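Local coordinates for protein maltose operon transcriptional repressor (PDB 3HCW) that probably represses transcription of a maltose operon, its ligand-binding fragment having the periplasmic-binding-protein-like fold of LacI-type regulators, at residues L122-I127 with S158-D163; L134-E139 with Q151-V156; I167-S170 with V175-N178; T185-P190 with L214-P219; L232-S237 with K280-T285. All coordinates share one frame; numbering follows the deposited sequence. Where two conformers were deposited one is given.

All five contacts lie in one lobe, in the periplasmic-binding-protein-like part of the chain. Contact 2 falls inside the span of contact 1; contacts 3, 4 and 5 follow in series. Contacts 1 and 2 share helix 144-159, their centres about 9 Å apart, and contacts 2 and 3, with centres about 15 Å apart, lie on neighbouring strands 133-139 and 163-169, joined by Thr138 N to Ile167 O (2.8 Å). Contacts 3 and 4 share helix 173-187. Contact 5 touches contact 1 through His125 NE2 and Thr285 OG1 (2.7 Å). Contacts 4 and 5 both reach the second subunit, which places this side of the lobe at the subunit interface.

Contact 1 of 5, residues L122-I127 with S158-D163; sequences LTRHVI and SQFNLD
Arg124 and Phe160 meet where helix 115-129 faces the end of helix 144-159, and this pair supplies the polar-to-aromatic part of the contact. The arginine bends at chi2 and chi3, which brings its aliphatic CD and its NH1 together onto the outer end of the ring: Arg124 CD lies 3.7 Å from Phe160 CZ, and Arg124 NH1 comes to 3.4 Å from the same Phe160 CZ. The guanidinium and ring planes are only 10° apart, yet the nearest atoms approach obliquely, and the two side chains cross at about a right angle. The charge itself is engaged within its own helix, where Arg124 NH2 forms a salt bridge with Glu128.

Phe160 and Leu162 reach Ile127 from the Schellman motif that ends helix 144-159, Phe160 being the first residue to leave helical phi/psi. Asn161, with positive phi (50°), is the C-prime residue: Leu162 N returns to Ala157 O, and Asn161 N returns to Ser158 O. The turn leads directly into strand 163-169 of the Rossmann-like lobe, with Phe160 and Leu162 on either side of Asn161 in sequence.

The apolar part centres on Ile127, whose two branches diverge. Ile127 CG2, pointing opposite the backbone N about the first torsion, sits over one face of the Phe160 ring, 4.1 Å from Phe160 CD1. At the end of the other branch, Ile127 CD1 meets Leu162 CD2 tip to tip at 3.8 Å. Val156 of helix 144-159 also packs on Ile127, while Leu134 of strand 133-139 lies against Leu162.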
# COMPACT_ATOMS: atom_id res chain seq x y z
N LEU A 122 7.34 21.07 -8.25
CA LEU A 122 6.65 20.19 -9.18
C LEU A 122 6.02 20.99 -10.31
O LEU A 122 6.18 20.63 -11.49
CB LEU A 122 5.60 19.33 -8.47
CG LEU A 122 4.91 18.22 -9.28
CD1 LEU A 122 5.85 17.05 -9.47
CD2 LEU A 122 3.64 17.75 -8.57
N THR A 123 5.32 22.07 -9.95
CA THR A 123 4.63 22.90 -10.94
C THR A 123 5.65 23.52 -11.91
O THR A 123 5.40 23.57 -13.10
CB THR A 123 3.74 24.03 -10.31
OG1 THR A 123 2.89 23.48 -9.29
CG2 THR A 123 2.86 24.69 -11.37
N ARG A 124 6.79 23.99 -11.40
CA ARG A 124 7.86 24.55 -12.24
C ARG A 124 8.38 23.54 -13.25
O ARG A 124 8.54 23.87 -14.43
CB ARG A 124 9.04 25.05 -11.38
CG ARG A 124 9.21 26.55 -11.33
CD ARG A 124 9.71 27.11 -12.66
NE ARG A 124 11.17 27.13 -12.77
CZ ARG A 124 11.84 27.42 -13.89
NH1 ARG A 124 11.20 27.70 -15.01
NH2 ARG A 124 13.17 27.41 -13.88
N HIS A 125 8.62 22.32 -12.79
CA HIS A 125 9.13 21.23 -13.64
C HIS A 125 8.26 20.93 -14.86
O HIS A 125 8.79 20.75 -15.97
CB HIS A 125 9.35 19.96 -12.83
CG HIS A 125 9.49 18.73 -13.67
ND1 HIS A 125 10.64 18.44 -14.39
CD2 HIS A 125 8.63 17.71 -13.93
CE1 HIS A 125 10.47 17.31 -15.05
NE2 HIS A 125 9.26 16.85 -14.78
N VAL A 126 6.94 20.87 -14.65
CA VAL A 126 6.03 20.61 -15.77
C VAL A 126 6.03 21.76 -16.78
O VAL A 126 5.96 21.53 -17.99
CB VAL A 126 4.58 20.15 -15.36
CG1 VAL A 126 4.65 18.97 -14.42
CG2 VAL A 126 3.78 21.27 -14.72
N ILE A 127 6.19 22.99 -16.27
CA ILE A 127 6.28 24.18 -17.12
C ILE A 127 7.57 24.16 -17.94
O ILE A 127 7.55 24.49 -19.13
CB ILE A 127 6.11 25.48 -16.28
CG1 ILE A 127 4.68 25.54 -15.74
CG2 ILE A 127 6.47 26.72 -17.10
CD1 ILE A 127 4.35 26.80 -14.94
N SER A 158 0.71 31.42 -11.95
CA SER A 158 0.48 32.86 -12.17
C SER A 158 1.78 33.56 -12.55
O SER A 158 1.79 34.44 -13.41
CB SER A 158 -0.19 33.55 -10.97
OG SER A 158 0.53 33.35 -9.77
N GLN A 159 2.88 33.14 -11.91
CA GLN A 159 4.22 33.66 -12.20
C GLN A 159 4.64 33.51 -13.68
O GLN A 159 5.32 34.38 -14.23
CB GLN A 159 5.27 33.00 -11.28
CG GLN A 159 6.68 33.55 -11.42
CD GLN A 159 6.83 34.93 -10.83
OE1 GLN A 159 7.12 35.07 -9.64
NE2 GLN A 159 6.66 35.96 -11.66
N PHE A 160 4.20 32.43 -14.31
CA PHE A 160 4.49 32.21 -15.72
C PHE A 160 3.29 32.55 -16.61
O PHE A 160 3.30 32.26 -17.82
CB PHE A 160 5.01 30.79 -15.94
CG PHE A 160 6.42 30.59 -15.41
CD1 PHE A 160 7.51 30.58 -16.29
CD2 PHE A 160 6.66 30.41 -14.05
CE1 PHE A 160 8.81 30.40 -15.82
CE2 PHE A 160 7.96 30.23 -13.56
CZ PHE A 160 9.03 30.22 -14.45
N ASN A 161 2.30 33.21 -16.00
CA ASN A 161 1.06 33.68 -16.67
C ASN A 161 0.37 32.59 -17.48
O ASN A 161 0.04 32.77 -18.66
CB ASN A 161 1.34 34.94 -17.52
CG ASN A 161 0.10 35.77 -17.78
OD1 ASN A 161 -0.39 35.84 -18.90
ND2 ASN A 161 -0.42 36.41 -16.73
N LEU A 162 0.19 31.43 -16.85
CA LEU A 162 -0.46 30.28 -17.48
C LEU A 162 -1.90 30.13 -17.02
O LEU A 162 -2.26 30.54 -15.90
CB LEU A 162 0.32 29.00 -17.18
CG LEU A 162 1.19 28.39 -18.29
CD1 LEU A 162 2.18 29.38 -18.90
CD2 LEU A 162 1.92 27.18 -17.78
N ASP A 163 -2.73 29.57 -17.89
CA ASP A 163 -4.11 29.27 -17.55
C ASP A 163 -4.14 28.01 -16.71
O ASP A 163 -3.42 27.05 -16.99
CB ASP A 163 -4.97 29.09 -18.80
CG ASP A 163 -5.16 30.39 -19.57
OD1 ASP A 163 -5.20 30.34 -20.81
OD2 ASP A 163 -5.27 31.46 -18.93

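Contact 2 of 5, residues L134-E139 with Q151-V156; sequences LIFITE and QGFETV
Phe153 packs on Leu134 and Phe136 in the beta-alpha-beta unit formed by strand 133-139, helix 144-159 and strand 163-169. The helix runs back over the strand at 172° between the short axes, 9.9 Å apart, as expected for the return leg of this crossover. From CA, Phe153 sends CB toward the strand, where Phe153 CB lies 3.9 Å from Phe136 CD1. The first torsion is trans, which carries the ring down onto the sheet; Phe153 CG meets Phe136 CD1 at 3.7 Å, and Phe153 CD1 lies close to the same atom. Phe153 CD2 and CE2 are the ring atoms nearest to Phe136 CB, which stands over the ring centre in a CH-pi contact, 3.7 Å from the centroid and 13° off the normal. Phe136 CD1 lies on the same side of the ring, near Phe153 CG and CD1, and the two ring planes are oblique at 53°. Farther out, Phe153 CE1 meets Leu134 CB at 3.7 Å. Thr123 of helix 115-129 and Ile166 of strand 163-169 also touch Phe153, so helix 115-129 and the sheet both border it. At the tip, Phe153 CZ is 3.6 Å from Leu134 CB and 3.7 Å from the backbone N of Phe136.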
# COMPACT_ATOMS: atom_id res chain seq x y z
N LEU A 134 -2.75 24.22 -17.07
CA LEU A 134 -2.52 23.35 -15.92
C LEU A 134 -3.81 23.04 -15.15
O LEU A 134 -4.70 23.89 -15.04
CB LEU A 134 -1.50 23.98 -14.96
CG LEU A 134 -0.10 24.30 -15.49
CD1 LEU A 134 0.59 25.35 -14.63
CD2 LEU A 134 0.74 23.05 -15.57
N ILE A 135 -3.91 21.81 -14.64
CA ILE A 135 -5.04 21.36 -13.82
C ILE A 135 -4.51 20.78 -12.51
O ILE A 135 -3.64 19.90 -12.52
CB ILE A 135 -5.90 20.29 -14.57
CG1 ILE A 135 -6.40 20.82 -15.91
CG2 ILE A 135 -7.09 19.85 -13.70
CD1 ILE A 135 -6.46 19.76 -17.02
N PHE A 136 -5.01 21.29 -11.38
CA PHE A 136 -4.74 20.69 -10.08
C PHE A 136 -5.98 19.99 -9.56
O PHE A 136 -7.06 20.57 -9.50
CB PHE A 136 -4.28 21.73 -9.04
CG PHE A 136 -3.62 21.13 -7.82
CD1 PHE A 136 -2.22 21.01 -7.76
CD2 PHE A 136 -4.38 20.69 -6.72
CE1 PHE A 136 -1.59 20.45 -6.64
CE2 PHE A 136 -3.76 20.13 -5.60
CZ PHE A 136 -2.36 20.01 -5.55
N ILE A 137 -5.82 18.73 -9.18
CA ILE A 137 -6.92 17.93 -8.66
C ILE A 137 -6.72 17.65 -7.17
O ILE A 137 -5.68 17.15 -6.76
CB ILE A 137 -7.12 16.63 -9.48
CG1 ILE A 137 -7.27 16.96 -10.97
CG2 ILE A 137 -8.34 15.86 -8.98
CD1 ILE A 137 -7.63 15.77 -11.85
N THR A 138 -7.71 18.01 -6.37
CA THR A 138 -7.62 17.84 -4.92
C THR A 138 -8.81 17.07 -4.32
O THR A 138 -9.82 16.82 -4.99
CB THR A 138 -7.38 19.20 -4.19
OG1 THR A 138 -6.98 18.96 -2.84
CG2 THR A 138 -8.62 20.10 -4.23
N GLU A 139 -8.65 16.67 -3.06
CA GLU A 139 -9.68 15.97 -2.29
C GLU A 139 -10.37 16.92 -1.32
O GLU A 139 -9.79 17.89 -0.88
CB GLU A 139 -9.05 14.85 -1.46
CG GLU A 139 -9.04 13.48 -2.10
CD GLU A 139 -8.22 12.47 -1.30
OE1 GLU A 139 -7.07 12.78 -0.93
OE2 GLU A 139 -8.75 11.36 -1.06
N GLN A 151 -1.76 26.47 -3.14
CA GLN A 151 -1.07 27.77 -3.15
C GLN A 151 0.25 27.78 -3.97
O GLN A 151 0.50 28.71 -4.73
CB GLN A 151 -0.81 28.26 -1.72
CG GLN A 151 -0.16 29.66 -1.63
CD GLN A 151 -0.96 30.73 -2.33
OE1 GLN A 151 -2.03 31.14 -1.85
NE2 GLN A 151 -0.46 31.21 -3.47
N GLY A 152 1.07 26.75 -3.82
CA GLY A 152 2.32 26.66 -4.56
C GLY A 152 2.09 26.49 -6.06
O GLY A 152 2.86 26.99 -6.88
N PHE A 153 1.02 25.78 -6.40
CA PHE A 153 0.65 25.51 -7.78
C PHE A 153 0.19 26.80 -8.46
O PHE A 153 0.66 27.13 -9.56
CB PHE A 153 -0.48 24.46 -7.79
CG PHE A 153 -1.18 24.31 -9.12
CD1 PHE A 153 -0.63 23.50 -10.11
CD2 PHE A 153 -2.40 24.94 -9.35
CE1 PHE A 153 -1.29 23.34 -11.33
CE2 PHE A 153 -3.06 24.78 -10.55
CZ PHE A 153 -2.51 23.98 -11.54
N GLU A 154 -0.75 27.49 -7.81
CA GLU A 154 -1.32 28.74 -8.28
C GLU A 154 -0.27 29.83 -8.43
O GLU A 154 -0.38 30.68 -9.31
CB GLU A 154 -2.39 29.23 -7.30
CG GLU A 154 -3.70 28.46 -7.31
CD GLU A 154 -4.77 29.14 -6.47
OE1 GLU A 154 -4.48 29.50 -5.31
OE2 GLU A 154 -5.89 29.35 -6.98
N THR A 155 0.72 29.84 -7.54
CA THR A 155 1.78 30.85 -7.59
C THR A 155 2.72 30.67 -8.79
O THR A 155 2.99 31.65 -9.47
CB THR A 155 2.58 30.92 -6.28
OG1 THR A 155 1.72 31.32 -5.21
CG2 THR A 155 3.70 31.94 -6.38
N VAL A 156 3.17 29.45 -9.07
CA VAL A 156 4.05 29.22 -10.23
C VAL A 156 3.30 29.40 -11.55
O VAL A 156 3.81 29.99 -12.50
CB VAL A 156 4.76 27.85 -10.16
CG1 VAL A 156 5.50 27.53 -11.46
CG2 VAL A 156 5.75 27.85 -9.05

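Contact 3 of 5, residues I167-S170 with V175-N178; sequences IETS and VILN
Ile176 makes the tight part of this contact, pressing its CD1 methyl against the end of strand 163-169. Ile176 CD1 lies 3.3 Å from Ser170 O and 3.5 Å from Thr169 OG1, and it also reaches Thr169 CG2 at 3.7 Å. Although CB starts off beside the strand segment, the two bends of the side chain (chi1 -50°, chi2 -82°) turn the tip back onto it. The Thr169 and Ile176 side chains cross at about a right angle. Both residues are buried, and Ile207 and Val210 of helix 201-213 pack on Ile176 as well.

The contact spans the tight beta-to-alpha connection that leads from strand 163-169, the edge strand of the sheet within this chain, into helix 173-187. In this connection, Thr169 OG1 donates to Ser170 O at 2.8 Å, the donor tilted 18° from the carbonyl plane.

Toward the more open side, Val175 and Ser170 are partly exposed and touch more loosely. Val175 CG2 stands 3.7 Å from Ser170 OG, while the other methyl, Val175 CG1, reaches Thr169 OG1 at the same distance. The Ser170 hydroxyl has its polar partner in Glu172, within the intervening turn.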
# COMPACT_ATOMS: atom_id res chain seq x y z
N ILE A 167 -9.78 21.48 -9.48
CA ILE A 167 -10.92 20.57 -9.39
C ILE A 167 -10.86 19.89 -8.03
O ILE A 167 -9.85 19.28 -7.67
CB ILE A 167 -10.91 19.49 -10.50
CG1 ILE A 167 -11.05 20.13 -11.88
CG2 ILE A 167 -12.01 18.43 -10.25
CD1 ILE A 167 -10.80 19.16 -13.03
N GLU A 168 -11.94 20.02 -7.26
CA GLU A 168 -12.09 19.30 -6.01
C GLU A 168 -13.04 18.13 -6.24
O GLU A 168 -14.14 18.30 -6.77
CB GLU A 168 -12.62 20.22 -4.93
CG GLU A 168 -12.38 19.72 -3.53
CD GLU A 168 -13.09 20.58 -2.50
OE1 GLU A 168 -14.34 20.64 -2.54
OE2 GLU A 168 -12.39 21.18 -1.65
N THR A 169 -12.61 16.94 -5.85
CA THR A 169 -13.37 15.75 -6.16
C THR A 169 -13.29 14.74 -5.04
O THR A 169 -12.35 14.78 -4.24
CB THR A 169 -12.89 15.11 -7.50
OG1 THR A 169 -13.66 13.94 -7.79
CG2 THR A 169 -11.41 14.76 -7.43
N SER A 170 -14.28 13.86 -4.96
CA SER A 170 -14.18 12.66 -4.14
C SER A 170 -13.47 11.59 -4.96
O SER A 170 -13.42 11.68 -6.19
CB SER A 170 -15.56 12.17 -3.74
OG SER A 170 -16.32 11.87 -4.90
N VAL A 175 -17.64 9.94 -10.19
CA VAL A 175 -17.42 11.38 -10.01
C VAL A 175 -16.20 11.87 -10.78
O VAL A 175 -16.29 12.89 -11.48
CB VAL A 175 -17.36 11.78 -8.51
CG1 VAL A 175 -17.27 13.29 -8.36
CG2 VAL A 175 -18.59 11.29 -7.79
N ILE A 176 -15.07 11.16 -10.67
CA ILE A 176 -13.85 11.46 -11.42
C ILE A 176 -14.13 11.41 -12.92
O ILE A 176 -13.78 12.34 -13.66
CB ILE A 176 -12.67 10.48 -11.12
CG1 ILE A 176 -12.41 10.30 -9.62
CG2 ILE A 176 -11.41 10.90 -11.89
CD1 ILE A 176 -11.59 11.36 -8.96
N LEU A 177 -14.78 10.32 -13.36
CA LEU A 177 -15.17 10.11 -14.75
C LEU A 177 -15.93 11.30 -15.33
O LEU A 177 -15.63 11.73 -16.44
CB LEU A 177 -15.98 8.81 -14.94
CG LEU A 177 -16.55 8.45 -16.33
CD1 LEU A 177 -15.48 8.38 -17.44
CD2 LEU A 177 -17.35 7.14 -16.27
N ASN A 178 -16.89 11.83 -14.57
CA ASN A 178 -17.68 12.97 -15.03
C ASN A 178 -16.82 14.22 -15.24
O ASN A 178 -16.98 14.92 -16.24
CB ASN A 178 -18.83 13.26 -14.06
CG ASN A 178 -19.57 14.54 -14.41
OD1 ASN A 178 -20.31 14.59 -15.39
ND2 ASN A 178 -19.36 15.58 -13.61

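Contact 4 of 5, residues T185-P190 with L214-P219; sequences TRLKDP and LNIEIP
Leu187, in the weakly bonded last turn of helix 173-187, and Lys188 just beyond it face the loop at Ile216, with the CA atoms of Lys188 and Ile216 6.9 Å apart; the loop leaves helix 201-213 through a Schellman motif at Asn215, which has positive phi (57°). Two kinds of side-chain contact follow. The buried one is apolar: Leu187 CD1 meets Ile216 CD1 at 3.7 Å, and Leu187 CB lies 4.1 Å from Ile216 CG2, so both branches of the isoleucine are used as the two side chains cross at a slant. Val222 of strand 222-227 touches both residues, which links this pair to the sheet.

Lys188 forms the outer part, tentatively, since its side chain was modelled in two conformers and what follows holds for one. It bends at chi2 and chi4 and carries the amino group across to the loop, where Lys188 NZ makes a weak hydrogen bond of 3.2 Å to Asn215 O; Lys188 CE stands 3.4 Å from the same Asn215 O. Glu217 OE2 is 4.0 Å from Lys188 NZ, a long salt bridge made by side chains crossing at about a right angle. The closer ionic partner of Lys188 is Asp221, whose OD2 also accepts from Glu217 N.

These segments join successive beta-alpha units of the Rossmann-like lobe, and the loop continues into the dimer interface, where Tyr212 OH of the second subunit forms a hydrogen bond with Ile218 N. With two carboxylates and a carbonyl around it, the Lys188 ammonium would probably be stabilised in its charged form, and Glu217 probably contributes less than Asp221.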
# COMPACT_ATOMS: atom_id res chain seq x y z
N THR A 185 -12.45 16.57 -24.69
CA THR A 185 -12.18 17.23 -25.97
C THR A 185 -10.93 18.13 -25.93
O THR A 185 -10.12 18.09 -26.86
CB THR A 185 -13.41 18.03 -26.51
OG1 THR A 185 -14.57 17.19 -26.50
CG2 THR A 185 -13.17 18.52 -27.94
N ARG A 186 -10.77 18.91 -24.87
CA ARG A 186 -9.57 19.75 -24.73
C ARG A 186 -8.32 18.90 -24.44
O ARG A 186 -7.24 19.18 -24.97
CB ARG A 186 -9.77 20.84 -23.67
CG ARG A 186 -8.73 21.97 -23.76
CD ARG A 186 -9.32 23.31 -23.36
NE ARG A 186 -8.40 24.43 -23.56
CZ ARG A 186 -8.22 25.09 -24.70
NH1 ARG A 186 -7.36 26.10 -24.75
NH2 ARG A 186 -8.90 24.75 -25.80
N LEU A 187 -8.50 17.85 -23.64
CA LEU A 187 -7.44 16.92 -23.31
C LEU A 187 -6.92 16.16 -24.53
O LEU A 187 -5.82 15.62 -24.51
CB LEU A 187 -7.88 15.93 -22.21
CG LEU A 187 -8.14 16.50 -20.80
CD1 LEU A 187 -8.50 15.40 -19.81
CD2 LEU A 187 -6.99 17.32 -20.23
N LYS A 188 -7.72 16.15 -25.60
CA LYS A 188 -7.39 15.47 -26.85
C LYS A 188 -6.93 16.45 -27.94
O LYS A 188 -6.56 16.03 -29.04
CB LYS A 188 -8.59 14.65 -27.33
CG LYS A 188 -8.24 13.26 -27.81
CD LYS A 188 -8.16 12.27 -26.65
CE LYS A 188 -8.07 10.84 -27.15
NZ LYS A 188 -6.70 10.48 -27.61
N ASP A 189 -6.99 17.74 -27.64
CA ASP A 189 -6.54 18.77 -28.58
C ASP A 189 -5.01 18.80 -28.65
O ASP A 189 -4.35 19.08 -27.65
CB ASP A 189 -7.08 20.15 -28.19
CG ASP A 189 -7.06 21.14 -29.35
OD1 ASP A 189 -8.13 21.71 -29.65
OD2 ASP A 189 -5.99 21.35 -29.96
N PRO A 190 -4.45 18.53 -29.85
CA PRO A 190 -2.99 18.46 -30.05
C PRO A 190 -2.29 19.81 -30.00
O PRO A 190 -1.09 19.87 -29.73
CB PRO A 190 -2.87 17.86 -31.46
CG PRO A 190 -4.23 17.37 -31.83
CD PRO A 190 -5.18 18.26 -31.09
N LEU A 214 -10.74 6.56 -20.89
CA LEU A 214 -11.10 7.55 -21.89
C LEU A 214 -10.09 7.65 -23.02
O LEU A 214 -10.25 8.49 -23.91
CB LEU A 214 -11.26 8.92 -21.23
CG LEU A 214 -12.42 9.08 -20.24
CD1 LEU A 214 -12.40 10.48 -19.66
CD2 LEU A 214 -13.76 8.81 -20.93
N ASN A 215 -9.08 6.79 -22.98
CA ASN A 215 -7.98 6.76 -23.94
C ASN A 215 -7.21 8.07 -24.04
O ASN A 215 -6.76 8.45 -25.12
CB ASN A 215 -8.45 6.27 -25.32
CG ASN A 215 -7.31 5.70 -26.16
OD1 ASN A 215 -7.26 5.93 -27.38
ND2 ASN A 215 -6.39 4.98 -25.52
N ILE A 216 -7.07 8.76 -22.91
CA ILE A 216 -6.28 9.98 -22.81
C ILE A 216 -4.86 9.58 -22.40
O ILE A 216 -4.60 9.29 -21.23
CB ILE A 216 -6.90 10.96 -21.80
CG1 ILE A 216 -8.35 11.27 -22.19
CG2 ILE A 216 -6.08 12.23 -21.71
CD1 ILE A 216 -9.13 12.02 -21.12
N GLU A 217 -3.96 9.53 -23.39
CA GLU A 217 -2.64 8.90 -23.20
C GLU A 217 -1.56 9.84 -22.68
O GLU A 217 -1.50 11.01 -23.01
CB GLU A 217 -2.20 8.11 -24.43
CG GLU A 217 -2.07 8.88 -25.73
CD GLU A 217 -2.46 8.04 -26.95
OE1 GLU A 217 -1.98 6.89 -27.07
OE2 GLU A 217 -3.24 8.54 -27.80
N ILE A 218 -0.69 9.27 -21.86
CA ILE A 218 0.28 10.01 -21.06
C ILE A 218 1.65 9.50 -21.43
O ILE A 218 1.85 8.29 -21.48
CB ILE A 218 0.03 9.76 -19.55
CG1 ILE A 218 -1.45 9.97 -19.21
CG2 ILE A 218 0.93 10.63 -18.66
CD1 ILE A 218 -1.87 9.41 -17.86
N PRO A 219 2.61 10.41 -21.70
CA PRO A 219 2.54 11.88 -21.74
C PRO A 219 1.97 12.53 -23.01
O PRO A 219 1.79 13.76 -23.02
CB PRO A 219 4.01 12.29 -21.59
CG PRO A 219 4.74 11.20 -22.30
CD PRO A 219 3.99 9.94 -21.96

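Contact 5 of 5, residues L232-S237 with K280-T285; sequences LTEIAS and KIRKST
Thr233 and Glu234 lie on the short helix 231-234 and face Arg282 in the loop that follows strand 272-280, with the CA atoms of Glu234 and Arg282 7.9 Å apart; neither segment bonds the other through its backbone. Arg282 is extended from CG to NE and lays one guanidinium face on the helix, Glu234 CA standing 3.8 Å above that plane. Lys280 CB is on the opposite face, offset toward the rim, so the guanidinium lies between helix 231-234 and Lys280 of its own segment. Glu234 CG lies 4.0 Å from Arg282 NE, and Glu234 CB is 4.0 Å from Arg282 NH2. The carboxylate and guanidinium planes are 12° apart, yet Glu234 OE2 stands 4.2 Å from Arg282 NH2 and well out of its plane.

Thr233 OG1 comes to 3.9 Å from Arg282 NH1; the hydroxyl forms a hydrogen bond with Asp229 OD1, which also makes a salt bridge with Arg282 NH1. The contact thus ties helix 231-234 to the C-terminal loop of the lobe, close to the second subunit, whose Leu232 packs on Leu232 here. The Arg282 charge is probably balanced mainly by Asp229, with the carbonyl of Gln240 as a further acceptor for NH1, and Glu234 probably adds only a longer-range attraction.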
# COMPACT_ATOMS: atom_id res chain seq x y z
N LEU A 232 4.35 2.63 -5.74
CA LEU A 232 3.11 2.67 -6.52
C LEU A 232 3.09 3.68 -7.66
O LEU A 232 2.48 3.42 -8.69
CB LEU A 232 1.90 2.89 -5.60
CG LEU A 232 1.62 1.76 -4.61
CD1 LEU A 232 0.49 2.14 -3.67
CD2 LEU A 232 1.31 0.44 -5.34
N THR A 233 3.74 4.83 -7.47
CA THR A 233 3.88 5.80 -8.54
C THR A 233 4.98 5.36 -9.51
O THR A 233 4.89 5.62 -10.70
CB THR A 233 4.19 7.20 -8.01
OG1 THR A 233 5.17 7.12 -6.97
CG2 THR A 233 2.94 7.87 -7.47
N GLU A 234 6.01 4.71 -8.98
CA GLU A 234 7.07 4.10 -9.78
C GLU A 234 6.55 3.07 -10.80
O GLU A 234 7.03 3.01 -11.92
CB GLU A 234 8.10 3.43 -8.85
CG GLU A 234 9.37 2.98 -9.58
CD GLU A 234 10.43 2.40 -8.65
OE1 GLU A 234 11.21 1.55 -9.12
OE2 GLU A 234 10.50 2.80 -7.46
N ILE A 235 5.57 2.26 -10.40
CA ILE A 235 5.05 1.24 -11.30
C ILE A 235 3.59 1.50 -11.72
O ILE A 235 2.87 0.58 -12.11
CB ILE A 235 5.26 -0.22 -10.76
CG1 ILE A 235 4.50 -0.44 -9.44
CG2 ILE A 235 6.77 -0.52 -10.60
CD1 ILE A 235 4.25 -1.90 -9.11
N ALA A 236 3.19 2.77 -11.67
CA ALA A 236 1.91 3.22 -12.24
C ALA A 236 1.97 3.14 -13.76
O ALA A 236 3.03 2.91 -14.33
CB ALA A 236 1.59 4.64 -11.80
N SER A 237 0.82 3.32 -14.41
CA SER A 237 0.70 3.31 -15.85
C SER A 237 0.38 4.72 -16.34
O SER A 237 -0.77 5.16 -16.23
CB SER A 237 -0.40 2.33 -16.30
OG SER A 237 -0.10 0.99 -15.91
N LYS A 280 11.28 13.50 -8.20
CA LYS A 280 11.71 12.31 -8.94
C LYS A 280 11.03 12.36 -10.31
O LYS A 280 9.81 12.16 -10.41
CB LYS A 280 11.28 11.02 -8.22
CG LYS A 280 11.76 10.84 -6.78
CD LYS A 280 13.09 10.08 -6.72
CE LYS A 280 13.33 9.47 -5.34
NZ LYS A 280 13.43 10.49 -4.26
N ILE A 281 11.81 12.63 -11.36
CA ILE A 281 11.29 12.74 -12.73
C ILE A 281 11.14 11.37 -13.36
O ILE A 281 12.08 10.57 -13.36
CB ILE A 281 12.19 13.63 -13.60
CG1 ILE A 281 12.35 15.01 -12.94
CG2 ILE A 281 11.61 13.75 -15.03
CD1 ILE A 281 13.47 15.88 -13.54
N ARG A 282 9.95 11.08 -13.88
CA ARG A 282 9.69 9.80 -14.54
C ARG A 282 9.03 10.04 -15.90
O ARG A 282 8.98 11.18 -16.37
CB ARG A 282 8.85 8.89 -13.64
CG ARG A 282 9.52 8.50 -12.31
CD ARG A 282 9.03 7.16 -11.76
NE ARG A 282 9.70 6.83 -10.50
CZ ARG A 282 9.30 7.27 -9.30
NH1 ARG A 282 8.21 8.03 -9.19
NH2 ARG A 282 9.99 6.94 -8.21
N LYS A 283 8.52 8.98 -16.52
CA LYS A 283 7.98 9.04 -17.89
C LYS A 283 6.79 10.01 -18.07
O LYS A 283 6.66 10.64 -19.13
CB LYS A 283 7.64 7.61 -18.36
CG LYS A 283 6.71 7.48 -19.59
CD LYS A 283 7.38 7.88 -20.92
CE LYS A 283 8.16 6.73 -21.53
NZ LYS A 283 8.87 7.16 -22.77
N SER A 284 5.97 10.19 -17.04
CA SER A 284 4.73 10.94 -17.17
C SER A 284 4.90 12.45 -17.39
O SER A 284 3.94 13.12 -17.73
CB SER A 284 3.81 10.68 -15.98
OG SER A 284 4.33 11.29 -14.81
N THR A 285 6.10 12.97 -17.18
CA THR A 285 6.42 14.34 -17.62
C THR A 285 7.56 14.39 -18.64
O THR A 285 8.15 15.44 -18.84
CB THR A 285 6.77 15.28 -16.44
OG1 THR A 285 7.88 14.73 -15.70
CG2 THR A 285 5.57 15.50 -15.52